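Local coordinates for protein kojibiose phosphorylase (Gut metagenome, PDB 6W0P) that is a carbohydrate-active enzyme of glycoside hydrolase family 65, with an N-terminal beta-sandwich domain, a helical central catalytic domain and a small C-terminal beta domain, at residues F91-I97 with K168-D174; I140-L144 with Y154-S158; F292-F296 with I322-H326; K727-I732 with E743-K747. One frame throughout, in Å; residues are numbered along the deposited sequence.

Contact 1: F91-I97 with K168-D174; sequences FFKIRII and KLELHLD
R95 and E170 face each other as a hydrogen-bonded pair of antiparallel strands 94-98 and 165-174, their side chains running side by side in the same direction. Their backbones are tied twice, R95 N to E170 O at 2.9 Å and E170 N to R95 O at 2.8 Å. The tight part is the face bearing I94, I96, L169 and L171, which packs on strand 152-161 and strand 245-256 in the facing sheet of the sandwich. Here I94 CG2 meets L171 CD2 at 3.7 Å and I96 CG1 lies 3.8 Å from L169 CD1; branched aliphatics suit this layer.

The other face is polar and partly open to solvent. E170 is its hub: H172 NE2 donates to the anti lone pair of E170 OE1 at 3.1 Å, nearly in the ring plane, and K168 NZ reaches E170 OE2 at 2.6 Å. R95 NH1 adds a weak salt bridge to E170 OE1 (3.3 Å), the guanidinium and carboxylate planes standing 67° apart; a water bridges the same two atoms, and R95 NE pairs with E102. K93, extended with CG anti to the backbone N (chi1 -175°), passes the H172 ring obliquely to a weak salt bridge between its NZ and D174 OD2, whose OD1 is held by N176. So many donors round one carboxylate would probably keep E170 ionised.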
loop_
_atom_site.group_PDB
_atom_site.type_symbol
_atom_site.label_atom_id
_atom_site.label_comp_id
_atom_site.label_asym_id
_atom_site.label_seq_id
_atom_site.Cartn_x
_atom_site.Cartn_y
_atom_site.Cartn_z
ATOM N N PHE A 91 20.517 32.490 2.080
ATOM C CA PHE A 91 21.120 33.809 1.725
ATOM C C PHE A 91 21.108 34.743 2.937
ATOM O O PHE A 91 21.440 35.916 2.779
ATOM C CB PHE A 91 20.415 34.432 0.522
ATOM C CG PHE A 91 18.914 34.536 0.618
ATOM C CD1 PHE A 91 18.312 35.460 1.464
ATOM C CD2 PHE A 91 18.101 33.730 -0.169
ATOM C CE1 PHE A 91 16.934 35.542 1.550
ATOM C CE2 PHE A 91 16.723 33.831 -0.096
ATOM C CZ PHE A 91 16.141 34.740 0.756
ATOM N N PHE A 92 20.724 34.240 4.110
ATOM C CA PHE A 92 20.725 35.011 5.382
ATOM C C PHE A 92 21.847 34.511 6.294
ATOM O O PHE A 92 22.102 35.145 7.340
ATOM C CB PHE A 92 19.365 34.904 6.077
ATOM C CG PHE A 92 18.251 35.746 5.492
ATOM C CD1 PHE A 92 18.482 37.030 5.017
ATOM C CD2 PHE A 92 16.946 35.280 5.492
ATOM C CE1 PHE A 92 17.441 37.802 4.523
ATOM C CE2 PHE A 92 15.908 36.057 5.009
ATOM C CZ PHE A 92 16.157 37.315 4.522
ATOM N N LYS A 93 22.517 33.429 5.891
ATOM C CA LYS A 93 23.562 32.762 6.704
ATOM C C LYS A 93 24.710 33.728 7.009
ATOM O O LYS A 93 25.245 34.370 6.086
ATOM C CB LYS A 93 24.126 31.527 6.008
ATOM C CG LYS A 93 25.108 30.752 6.875
ATOM C CD LYS A 93 25.425 29.396 6.323
ATOM C CE LYS A 93 26.632 28.782 7.005
ATOM N NZ LYS A 93 27.030 27.511 6.366
ATOM N N ILE A 94 25.067 33.828 8.282
ATOM C CA ILE A 94 26.284 34.568 8.725
ATOM C C ILE A 94 27.113 33.663 9.632
ATOM O O ILE A 94 26.604 32.606 10.085
ATOM C CB ILE A 94 25.923 35.890 9.436
ATOM C CG1 ILE A 94 25.298 35.641 10.811
ATOM C CG2 ILE A 94 25.023 36.739 8.553
ATOM C CD1 ILE A 94 24.904 36.901 11.552
ATOM N N ARG A 95 28.332 34.108 9.919
ATOM C CA ARG A 95 29.115 33.609 11.069
ATOM C C ARG A 95 29.675 34.817 11.807
ATOM O O ARG A 95 30.228 35.739 11.156
ATOM C CB ARG A 95 30.193 32.623 10.614
ATOM C CG ARG A 95 29.601 31.351 10.037
ATOM C CD ARG A 95 30.658 30.387 9.552
ATOM N NE ARG A 95 31.275 29.675 10.651
ATOM C CZ ARG A 95 32.573 29.362 10.737
ATOM N NH1 ARG A 95 33.434 29.745 9.804
ATOM N NH2 ARG A 95 33.015 28.697 11.792
ATOM N N ILE A 96 29.543 34.800 13.129
ATOM C CA ILE A 96 30.145 35.847 13.987
ATOM C C ILE A 96 31.130 35.183 14.955
ATOM O O ILE A 96 30.756 34.202 15.613
ATOM C CB ILE A 96 29.039 36.659 14.674
ATOM C CG1 ILE A 96 28.132 37.314 13.631
ATOM C CG2 ILE A 96 29.658 37.679 15.617
ATOM C CD1 ILE A 96 26.952 38.078 14.209
ATOM N N ILE A 97 32.368 35.700 14.981
ATOM C CA ILE A 97 33.488 35.230 15.854
ATOM C C ILE A 97 34.050 36.437 16.616
ATOM O O ILE A 97 34.347 37.456 15.985
ATOM C CB ILE A 97 34.567 34.499 15.032
ATOM C CG1 ILE A 97 33.955 33.409 14.148
ATOM C CG2 ILE A 97 35.669 33.943 15.932
ATOM C CD1 ILE A 97 33.576 33.894 12.769
ATOM N N LYS A 168 34.796 39.238 13.934
ATOM C CA LYS A 168 34.751 38.829 12.521
ATOM C C LYS A 168 33.299 38.543 12.146
ATOM O O LYS A 168 32.620 37.867 12.917
ATOM C CB LYS A 168 35.622 37.597 12.296
ATOM C CG LYS A 168 36.009 37.405 10.841
ATOM C CD LYS A 168 36.181 35.964 10.420
ATOM C CE LYS A 168 36.371 35.870 8.921
ATOM N NZ LYS A 168 36.920 34.553 8.531
ATOM N N LEU A 169 32.854 39.057 11.004
ATOM C CA LEU A 169 31.520 38.770 10.432
ATOM C C LEU A 169 31.736 38.166 9.053
ATOM O O LEU A 169 32.535 38.755 8.285
ATOM C CB LEU A 169 30.721 40.070 10.362
ATOM C CG LEU A 169 29.414 40.020 9.579
ATOM C CD1 LEU A 169 28.371 39.147 10.262
ATOM C CD2 LEU A 169 28.885 41.416 9.396
ATOM N N GLU A 170 31.119 37.007 8.801
ATOM C CA GLU A 170 31.064 36.344 7.473
ATOM C C GLU A 170 29.608 36.389 6.978
ATOM O O GLU A 170 28.744 35.946 7.725
ATOM C CB GLU A 170 31.557 34.899 7.563
ATOM C CG GLU A 170 32.986 34.756 8.067
ATOM C CD GLU A 170 33.510 33.327 8.189
ATOM O OE1 GLU A 170 32.743 32.373 7.923
ATOM O OE2 GLU A 170 34.679 33.162 8.567
ATOM N N LEU A 171 29.369 36.917 5.778
ATOM C CA LEU A 171 28.089 36.777 5.046
ATOM C C LEU A 171 28.231 35.651 4.015
ATOM O O LEU A 171 29.162 35.714 3.174
ATOM C CB LEU A 171 27.702 38.099 4.369
ATOM C CG LEU A 171 27.685 39.351 5.242
ATOM C CD1 LEU A 171 27.056 40.496 4.473
ATOM C CD2 LEU A 171 26.946 39.120 6.549
ATOM N N HIS A 172 27.309 34.684 4.066
ATOM C CA HIS A 172 27.295 33.487 3.189
ATOM C C HIS A 172 26.069 33.500 2.263
ATOM O O HIS A 172 24.967 33.881 2.723
ATOM C CB HIS A 172 27.295 32.217 4.036
ATOM C CG HIS A 172 28.496 32.010 4.894
ATOM N ND1 HIS A 172 29.099 30.771 5.017
ATOM C CD2 HIS A 172 29.175 32.842 5.708
ATOM C CE1 HIS A 172 30.101 30.855 5.866
ATOM N NE2 HIS A 172 30.172 32.114 6.296
ATOM N N LEU A 173 26.258 33.084 1.010
ATOM C CA LEU A 173 25.227 32.386 0.205
ATOM C C LEU A 173 25.631 30.913 0.163
ATOM O O LEU A 173 26.727 30.621 -0.358
ATOM C CB LEU A 173 25.142 32.969 -1.207
ATOM C CG LEU A 173 25.059 34.488 -1.296
ATOM C CD1 LEU A 173 25.047 34.912 -2.751
ATOM C CD2 LEU A 173 23.830 35.026 -0.569
ATOM N N ASP A 174 24.802 30.043 0.734
ATOM C CA ASP A 174 25.099 28.611 0.979
ATOM C C ASP A 174 24.091 27.776 0.200
ATOM O O ASP A 174 22.914 27.758 0.617
ATOM C CB ASP A 174 25.030 28.276 2.476
ATOM C CG ASP A 174 25.205 26.793 2.761
ATOM O OD1 ASP A 174 25.521 26.072 1.797
ATOM O OD2 ASP A 174 25.032 26.362 3.941
HETATM O O HOH W 1 33.240 30.013 7.040
#

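Contact 2: I140-L144 with Y154-S158; sequences IISRL and YQMIS
The beta hairpin of strands 135-145 and 152-161 is zipped here by three hydrogen-bonded pairs, I140 with S158, S142 with M156 and L144 with Y154. The central bond is short and straight, S142 N to M156 O at 2.8 Å with 176° at the hydrogen. M156 O also accepts from a water at 2.9 Å, which sits against S142 OG too; the serine hydroxyl is short enough to leave room for this water and polar enough to hold it.

On the same face, S158 OG lies between its backbone N and carbonyl carbon (chi1 84°), a rotation that sets it against I140 CB at 3.4 Å. At the far end L144 CB meets the edge of the Y154 ring, 4.1 Å from CD2, while Y154 OH bonds to D146. L144, Y154 and M156 all bear on helix 282-300, for which bulky side chains are apt.

The reverse face carries I141, R143, Q155 and I157. I141 CG2 lies alongside Q155 NE2 at 4.1 Å, yet the amide is fixed at both ends, OE1 by R249 and NE2 by F92 O, and R143 turns off to a salt bridge with D47. One face toward a helix and the other toward a second sheet is what is expected of an inner hairpin in a beta-sandwich domain.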
loop_
_atom_site.group_PDB
_atom_site.type_symbol
_atom_site.label_atom_id
_atom_site.label_comp_id
_atom_site.label_asym_id
_atom_site.label_seq_id
_atom_site.Cartn_x
_atom_site.Cartn_y
_atom_site.Cartn_z
ATOM N N ILE A 140 21.650 43.225 16.738
ATOM C CA ILE A 140 20.291 43.314 16.134
ATOM C C ILE A 140 20.399 42.785 14.709
ATOM O O ILE A 140 21.186 43.349 13.955
ATOM C CB ILE A 140 19.736 44.746 16.167
ATOM C CG1 ILE A 140 19.909 45.429 17.526
ATOM C CG2 ILE A 140 18.285 44.750 15.717
ATOM C CD1 ILE A 140 19.666 46.945 17.487
ATOM N N ILE A 141 19.639 41.736 14.377
ATOM C CA ILE A 141 19.580 41.153 13.006
ATOM C C ILE A 141 18.165 41.348 12.471
ATOM O O ILE A 141 17.214 40.803 13.048
ATOM C CB ILE A 141 20.035 39.688 12.999
ATOM C CG1 ILE A 141 21.446 39.571 13.570
ATOM C CG2 ILE A 141 19.926 39.087 11.609
ATOM C CD1 ILE A 141 21.937 38.165 13.713
ATOM N N SER A 142 18.059 42.131 11.402
ATOM C CA SER A 142 16.780 42.557 10.794
ATOM C C SER A 142 16.701 41.954 9.390
ATOM O O SER A 142 17.751 41.903 8.723
ATOM C CB SER A 142 16.680 44.062 10.811
ATOM O OG SER A 142 16.857 44.552 12.138
ATOM N N ARG A 143 15.531 41.451 8.982
ATOM C CA ARG A 143 15.345 41.018 7.578
ATOM C C ARG A 143 13.917 41.230 7.054
ATOM O O ARG A 143 12.926 41.323 7.835
ATOM C CB ARG A 143 15.863 39.592 7.363
ATOM C CG ARG A 143 15.374 38.532 8.332
ATOM C CD ARG A 143 16.294 37.324 8.285
ATOM N NE ARG A 143 15.534 36.082 8.380
ATOM C CZ ARG A 143 16.022 34.888 8.721
ATOM N NH1 ARG A 143 17.295 34.746 9.026
ATOM N NH2 ARG A 143 15.212 33.839 8.778
ATOM N N LEU A 144 13.878 41.307 5.729
ATOM C CA LEU A 144 12.727 41.610 4.854
ATOM C C LEU A 144 12.818 40.717 3.615
ATOM O O LEU A 144 13.926 40.534 3.087
ATOM C CB LEU A 144 12.815 43.064 4.382
ATOM C CG LEU A 144 12.621 44.182 5.394
ATOM C CD1 LEU A 144 13.014 45.506 4.752
ATOM C CD2 LEU A 144 11.185 44.271 5.881
ATOM N N TYR A 154 16.487 41.448 1.932
ATOM C CA TYR A 154 17.377 42.415 2.607
ATOM C C TYR A 154 17.659 41.934 4.025
ATOM O O TYR A 154 16.753 41.373 4.708
ATOM C CB TYR A 154 16.721 43.792 2.608
ATOM C CG TYR A 154 16.151 44.161 1.263
ATOM C CD1 TYR A 154 16.972 44.276 0.156
ATOM C CD2 TYR A 154 14.792 44.385 1.093
ATOM C CE1 TYR A 154 16.456 44.603 -1.084
ATOM C CE2 TYR A 154 14.263 44.718 -0.141
ATOM C CZ TYR A 154 15.099 44.855 -1.231
ATOM O OH TYR A 154 14.570 45.157 -2.452
ATOM N N GLN A 155 18.873 42.207 4.484
ATOM C CA GLN A 155 19.318 41.849 5.845
ATOM C C GLN A 155 20.153 43.003 6.364
ATOM O O GLN A 155 20.961 43.528 5.601
ATOM C CB GLN A 155 20.137 40.562 5.830
ATOM C CG GLN A 155 20.531 40.069 7.211
ATOM C CD GLN A 155 21.383 38.833 7.090
ATOM O OE1 GLN A 155 22.347 38.803 6.324
ATOM N NE2 GLN A 155 21.009 37.793 7.824
ATOM N N MET A 156 19.938 43.371 7.611
ATOM C CA MET A 156 20.715 44.406 8.303
ATOM C C MET A 156 21.190 43.794 9.617
ATOM O O MET A 156 20.385 43.135 10.294
ATOM C CB MET A 156 19.887 45.664 8.560
ATOM C CG MET A 156 20.704 46.821 9.083
ATOM S SD MET A 156 19.773 48.368 9.168
ATOM C CE MET A 156 18.454 47.994 10.335
ATOM N N ILE A 157 22.481 43.966 9.896
ATOM C CA ILE A 157 23.174 43.466 11.110
ATOM C C ILE A 157 23.875 44.663 11.755
ATOM O O ILE A 157 24.711 45.301 11.079
ATOM C CB ILE A 157 24.164 42.342 10.753
ATOM C CG1 ILE A 157 23.515 41.254 9.898
ATOM C CG2 ILE A 157 24.773 41.768 12.019
ATOM C CD1 ILE A 157 24.503 40.369 9.177
ATOM N N SER A 158 23.529 44.946 13.009
ATOM C CA SER A 158 24.190 45.961 13.857
ATOM C C SER A 158 24.844 45.307 15.090
ATOM O O SER A 158 24.292 44.340 15.647
ATOM C CB SER A 158 23.221 47.006 14.257
ATOM O OG SER A 158 22.498 46.579 15.382
HETATM O O HOH W 2 19.269 44.970 12.315
#

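Contact 3: F292-F296 with I322-H326; sequences FFNHF and IQAYH
I322 pushes its CG2 methyl against the rim of the F292 ring, 3.6 Å from CE1 and near the ring plane. The contact is a helix-to-helix packing between helix 282-300, which also lies against the N-terminal sandwich, and helix 308-324, consistent with the start of the (alpha/alpha)6 barrel known for the central domain of this family. No hydrogen bond crosses it; the work is done by aromatic and aliphatic surfaces.

The two branches of I322 divide the task. With CG1 anti to the carbonyl carbon (chi1 -63°), CD1 reaches F296 CB at 3.5 Å, while CG2 faces three aromatic rings at once: besides F292, it lies 4.1 Å from F293 CE1 and a similar distance from the F296 ring, approaching these last two obliquely. A beta-branched residue suits such a site, since its two arms diverge already at CB and so can meet different partners. The phenylalanines are themselves interlocked, for F296 CE1 stands over one face of the F292 ring, offset toward the rim, and F293 also meets F319 ring to ring.

Beyond I322 the helix ends, and Y325 leaves helical geometry to bury its ring against helix 365-376. This turn brings H326 back toward helix 282-300, its backbone N being bound by E38. Its imidazole then receives F292 in a T-shaped stack, centroids 5.4 Å apart and planes at 87°. The edge of F292 points at the face of H326, with F292 CE2 4.0 Å from H326 CD2.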
loop_
_atom_site.group_PDB
_atom_site.type_symbol
_atom_site.label_atom_id
_atom_site.label_comp_id
_atom_site.label_asym_id
_atom_site.label_seq_id
_atom_site.Cartn_x
_atom_site.Cartn_y
_atom_site.Cartn_z
ATOM N N PHE A 292 3.090 48.237 0.714
ATOM C CA PHE A 292 2.438 47.008 0.188
ATOM C C PHE A 292 1.433 46.444 1.204
ATOM O O PHE A 292 0.311 46.141 0.794
ATOM C CB PHE A 292 3.480 45.950 -0.146
ATOM C CG PHE A 292 2.909 44.616 -0.541
ATOM C CD1 PHE A 292 2.483 43.712 0.424
ATOM C CD2 PHE A 292 2.831 44.253 -1.875
ATOM C CE1 PHE A 292 1.994 42.471 0.056
ATOM C CE2 PHE A 292 2.344 43.007 -2.236
ATOM C CZ PHE A 292 1.933 42.117 -1.271
ATOM N N PHE A 293 1.799 46.292 2.483
ATOM C CA PHE A 293 0.880 45.711 3.497
ATOM C C PHE A 293 -0.290 46.667 3.793
ATOM O O PHE A 293 -1.406 46.151 4.074
ATOM C CB PHE A 293 1.638 45.309 4.760
ATOM C CG PHE A 293 2.373 44.005 4.618
ATOM C CD1 PHE A 293 1.674 42.809 4.623
ATOM C CD2 PHE A 293 3.752 43.981 4.481
ATOM C CE1 PHE A 293 2.343 41.603 4.507
ATOM C CE2 PHE A 293 4.417 42.783 4.346
ATOM C CZ PHE A 293 3.712 41.599 4.340
ATOM N N ASN A 294 -0.066 47.987 3.802
ATOM C CA ASN A 294 -1.131 48.984 4.084
ATOM C C ASN A 294 -2.266 48.777 3.071
ATOM O O ASN A 294 -3.416 48.754 3.477
ATOM C CB ASN A 294 -0.655 50.433 4.008
ATOM C CG ASN A 294 0.214 50.864 5.171
ATOM O OD1 ASN A 294 0.270 50.209 6.214
ATOM N ND2 ASN A 294 0.918 51.969 4.989
ATOM N N HIS A 295 -1.927 48.632 1.789
ATOM C CA HIS A 295 -2.892 48.364 0.692
ATOM C C HIS A 295 -3.716 47.114 1.040
ATOM O O HIS A 295 -4.956 47.210 0.985
ATOM C CB HIS A 295 -2.149 48.275 -0.647
ATOM C CG HIS A 295 -3.003 47.812 -1.774
ATOM N ND1 HIS A 295 -3.791 48.687 -2.515
ATOM C CD2 HIS A 295 -3.220 46.576 -2.270
ATOM C CE1 HIS A 295 -4.427 48.002 -3.447
ATOM N NE2 HIS A 295 -4.106 46.704 -3.305
ATOM N N PHE A 296 -3.067 45.995 1.408
ATOM C CA PHE A 296 -3.765 44.708 1.670
ATOM C C PHE A 296 -4.587 44.828 2.957
ATOM O O PHE A 296 -5.671 44.216 2.954
ATOM C CB PHE A 296 -2.827 43.496 1.585
ATOM C CG PHE A 296 -2.537 43.115 0.146
ATOM C CD1 PHE A 296 -1.362 43.515 -0.484
ATOM C CD2 PHE A 296 -3.490 42.447 -0.618
ATOM C CE1 PHE A 296 -1.134 43.217 -1.818
ATOM C CE2 PHE A 296 -3.266 42.161 -1.954
ATOM C CZ PHE A 296 -2.089 42.548 -2.554
ATOM N N ILE A 322 -1.437 36.755 2.825
ATOM C CA ILE A 322 -0.880 37.788 1.906
ATOM C C ILE A 322 0.547 37.350 1.522
ATOM O O ILE A 322 0.963 37.565 0.354
ATOM C CB ILE A 322 -0.956 39.202 2.554
ATOM C CG1 ILE A 322 -2.414 39.631 2.801
ATOM C CG2 ILE A 322 -0.241 40.199 1.669
ATOM C CD1 ILE A 322 -2.671 40.795 3.814
ATOM N N GLN A 323 1.276 36.740 2.456
ATOM C CA GLN A 323 2.658 36.216 2.235
ATOM C C GLN A 323 2.628 35.003 1.304
ATOM O O GLN A 323 3.528 34.889 0.438
ATOM C CB GLN A 323 3.331 35.839 3.556
ATOM C CG GLN A 323 3.838 37.045 4.345
ATOM C CD GLN A 323 4.999 36.722 5.253
ATOM O OE1 GLN A 323 5.974 37.453 5.284
ATOM N NE2 GLN A 323 4.900 35.628 5.986
ATOM N N ALA A 324 1.617 34.152 1.445
ATOM C CA ALA A 324 1.504 32.900 0.668
ATOM C C ALA A 324 1.268 33.181 -0.824
ATOM O O ALA A 324 1.787 32.411 -1.646
ATOM C CB ALA A 324 0.407 32.045 1.246
ATOM N N TYR A 325 0.469 34.195 -1.173
ATOM C CA TYR A 325 0.055 34.453 -2.580
ATOM C C TYR A 325 -0.405 35.900 -2.772
ATOM O O TYR A 325 -1.195 36.393 -1.966
ATOM C CB TYR A 325 -1.100 33.526 -2.952
ATOM C CG TYR A 325 -1.088 33.074 -4.386
ATOM C CD1 TYR A 325 -0.181 32.129 -4.804
ATOM C CD2 TYR A 325 -1.955 33.597 -5.327
ATOM C CE1 TYR A 325 -0.130 31.714 -6.117
ATOM C CE2 TYR A 325 -1.917 33.190 -6.657
ATOM C CZ TYR A 325 -1.006 32.229 -7.055
ATOM O OH TYR A 325 -0.967 31.763 -8.343
ATOM N N HIS A 326 0.042 36.570 -3.831
ATOM C CA HIS A 326 -0.501 37.916 -4.164
ATOM C C HIS A 326 -0.613 38.119 -5.679
ATOM O O HIS A 326 -0.776 39.270 -6.083
ATOM C CB HIS A 326 0.322 39.008 -3.469
ATOM C CG HIS A 326 1.723 39.151 -3.979
ATOM N ND1 HIS A 326 2.760 38.380 -3.518
ATOM C CD2 HIS A 326 2.257 39.997 -4.894
ATOM C CE1 HIS A 326 3.876 38.738 -4.137
ATOM N NE2 HIS A 326 3.599 39.728 -4.988
#

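Contact 4: K727-I732 with E743-K747; sequences KKTKNI and ELIDK
K727 and L744 slide past each other in opposite directions, the lysine's methylenes lying along the leucine with K727 CE 3.9 Å from L744 CG. K727 thus keeps its aliphatic part on an apolar neighbour, while a bend at the last torsion (chi4 60°) tips NZ into a cluster of oxygens. K727 NZ bonds to N731 O at 2.6 Å, nearly in line with that carbonyl, to I745 O at 2.8 Å across the contact, and to T729 OG1 at 2.8 Å. Lysine fits because the three N-H groups of one ammonium can serve these inward-turned oxygens, with T729 O bound only weakly; its positive charge probably offsets the closeness of T729 O and I745 O, two acceptors 3.1 Å apart. T729 OG1 is bonded to H712 as well.

At the exposed end the side chains cross at a slant. I732 sends CG1 to I745 CG1 at 3.7 Å and CG2 to E743 CG at the same distance, so the glutamate offers its methylenes to the isoleucine. At the other end K727 N donates to D746 O at 3.1 Å.

Both segments pass between the same two sheets of the C-terminal domain. Residues 727-732 lead from strand 722-726 to strand 733-737, and 743-747 return from strand 740-744 to strand 747-751, while K727 and L744 both pack against L714 of strand 712-718.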
loop_
_atom_site.group_PDB
_atom_site.type_symbol
_atom_site.label_atom_id
_atom_site.label_comp_id
_atom_site.label_asym_id
_atom_site.label_seq_id
_atom_site.Cartn_x
_atom_site.Cartn_y
_atom_site.Cartn_z
ATOM N N LYS A 727 -19.260 52.017 2.323
ATOM C CA LYS A 727 -18.379 52.059 1.132
ATOM C C LYS A 727 -18.201 53.517 0.683
ATOM O O LYS A 727 -18.991 54.376 1.096
ATOM C CB LYS A 727 -18.940 51.156 0.023
ATOM C CG LYS A 727 -20.085 51.707 -0.807
ATOM C CD LYS A 727 -20.686 50.716 -1.767
ATOM C CE LYS A 727 -21.920 51.280 -2.445
ATOM N NZ LYS A 727 -21.638 52.511 -3.218
ATOM N N LYS A 728 -17.216 53.756 -0.190
ATOM C CA LYS A 728 -16.845 55.105 -0.705
ATOM C C LYS A 728 -17.297 55.269 -2.162
ATOM O O LYS A 728 -17.232 56.390 -2.668
ATOM C CB LYS A 728 -15.326 55.296 -0.600
ATOM C CG LYS A 728 -14.747 55.085 0.791
ATOM C CD LYS A 728 -15.218 56.105 1.795
ATOM C CE LYS A 728 -14.092 56.987 2.288
ATOM N NZ LYS A 728 -13.215 56.229 3.207
ATOM N N THR A 729 -17.655 54.187 -2.845
ATOM C CA THR A 729 -18.129 54.249 -4.241
ATOM C C THR A 729 -19.438 55.038 -4.246
ATOM O O THR A 729 -20.123 55.081 -3.207
ATOM C CB THR A 729 -18.272 52.856 -4.865
ATOM O OG1 THR A 729 -18.976 52.031 -3.941
ATOM C CG2 THR A 729 -16.937 52.248 -5.241
ATOM N N LYS A 730 -19.779 55.624 -5.388
ATOM C CA LYS A 730 -20.902 56.584 -5.517
ATOM C C LYS A 730 -22.164 55.864 -5.971
ATOM O O LYS A 730 -23.232 56.446 -5.795
ATOM C CB LYS A 730 -20.559 57.688 -6.519
ATOM C CG LYS A 730 -19.289 58.468 -6.197
ATOM C CD LYS A 730 -19.367 59.148 -4.853
ATOM C CE LYS A 730 -18.112 59.921 -4.508
ATOM N NZ LYS A 730 -18.299 60.642 -3.227
ATOM N N ASN A 731 -22.031 54.690 -6.581
ATOM C CA ASN A 731 -23.157 54.002 -7.259
ATOM C C ASN A 731 -23.863 53.063 -6.270
ATOM O O ASN A 731 -23.275 52.675 -5.253
ATOM C CB ASN A 731 -22.694 53.275 -8.524
ATOM C CG ASN A 731 -21.584 52.283 -8.263
ATOM O OD1 ASN A 731 -20.626 52.594 -7.553
ATOM N ND2 ASN A 731 -21.704 51.098 -8.837
ATOM N N ILE A 732 -25.107 52.713 -6.562
ATOM C CA ILE A 732 -25.939 51.825 -5.708
ATOM C C ILE A 732 -25.387 50.399 -5.783
ATOM O O ILE A 732 -25.268 49.865 -6.898
ATOM C CB ILE A 732 -27.412 51.911 -6.148
ATOM C CG1 ILE A 732 -28.027 53.263 -5.749
ATOM C CG2 ILE A 732 -28.210 50.714 -5.619
ATOM C CD1 ILE A 732 -29.299 53.603 -6.506
ATOM N N GLU A 743 -30.523 49.336 -0.725
ATOM C CA GLU A 743 -29.648 49.966 -1.732
ATOM C C GLU A 743 -28.548 50.722 -0.976
ATOM O O GLU A 743 -28.811 51.843 -0.532
ATOM C CB GLU A 743 -30.483 50.898 -2.616
ATOM C CG GLU A 743 -31.323 50.157 -3.660
ATOM C CD GLU A 743 -32.122 51.082 -4.570
ATOM O OE1 GLU A 743 -32.497 52.177 -4.107
ATOM O OE2 GLU A 743 -32.344 50.727 -5.747
ATOM N N LEU A 744 -27.358 50.144 -0.863
ATOM C CA LEU A 744 -26.209 50.800 -0.190
ATOM C C LEU A 744 -25.595 51.835 -1.137
ATOM O O LEU A 744 -25.310 51.510 -2.288
ATOM C CB LEU A 744 -25.203 49.718 0.193
ATOM C CG LEU A 744 -23.881 50.214 0.744
ATOM C CD1 LEU A 744 -24.101 51.059 1.987
ATOM C CD2 LEU A 744 -22.954 49.036 1.026
ATOM N N ILE A 745 -25.445 53.064 -0.681
ATOM C CA ILE A 745 -24.757 54.120 -1.473
ATOM C C ILE A 745 -23.482 54.507 -0.715
ATOM O O ILE A 745 -22.403 54.298 -1.269
ATOM C CB ILE A 745 -25.701 55.304 -1.750
ATOM C CG1 ILE A 745 -26.867 54.864 -2.645
ATOM C CG2 ILE A 745 -24.938 56.474 -2.363
ATOM C CD1 ILE A 745 -28.045 55.846 -2.707
ATOM N N ASP A 746 -23.615 54.985 0.526
ATOM C CA ASP A 746 -22.474 55.372 1.400
ATOM C C ASP A 746 -22.513 54.569 2.705
ATOM O O ASP A 746 -21.462 54.030 3.092
ATOM C CB ASP A 746 -22.480 56.876 1.639
ATOM C CG ASP A 746 -23.751 57.393 2.299
ATOM O OD1 ASP A 746 -24.871 56.858 2.029
ATOM O OD2 ASP A 746 -23.610 58.314 3.100
ATOM N N LYS A 747 -23.677 54.428 3.333
ATOM C CA LYS A 747 -23.796 53.912 4.718
ATOM C C LYS A 747 -25.164 53.271 4.930
ATOM O O LYS A 747 -26.196 53.858 4.479
ATOM C CB LYS A 747 -23.573 55.070 5.685
ATOM C CG LYS A 747 -23.546 54.738 7.167
ATOM C CD LYS A 747 -22.955 55.909 7.965
ATOM C CE LYS A 747 -23.251 55.878 9.447
ATOM N NZ LYS A 747 -22.515 54.768 10.100
#

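Overall arrangement
Contacts 1 and 2 are the buried pair, one from each sheet of the N-terminal sandwich; they touch directly, F92 O lying 2.9 Å from Q155 NE2 and I94 CG2 3.7 Å from I157 CD1. Both rest on regular antiparallel ladders, but contact 1 adds a charged network on its outer face. Contact 3, nearest the chain's centre, swaps backbone bonding for aromatic and aliphatic packing between two helices and the turn after one of them; helix 282-300 also covers one face of contact 2, although the nearest atoms of contacts 2 and 3 are about 7 Å apart. Contact 4 is the most exposed, joining a loop to a strand end and the turn that follows through a buried lysine.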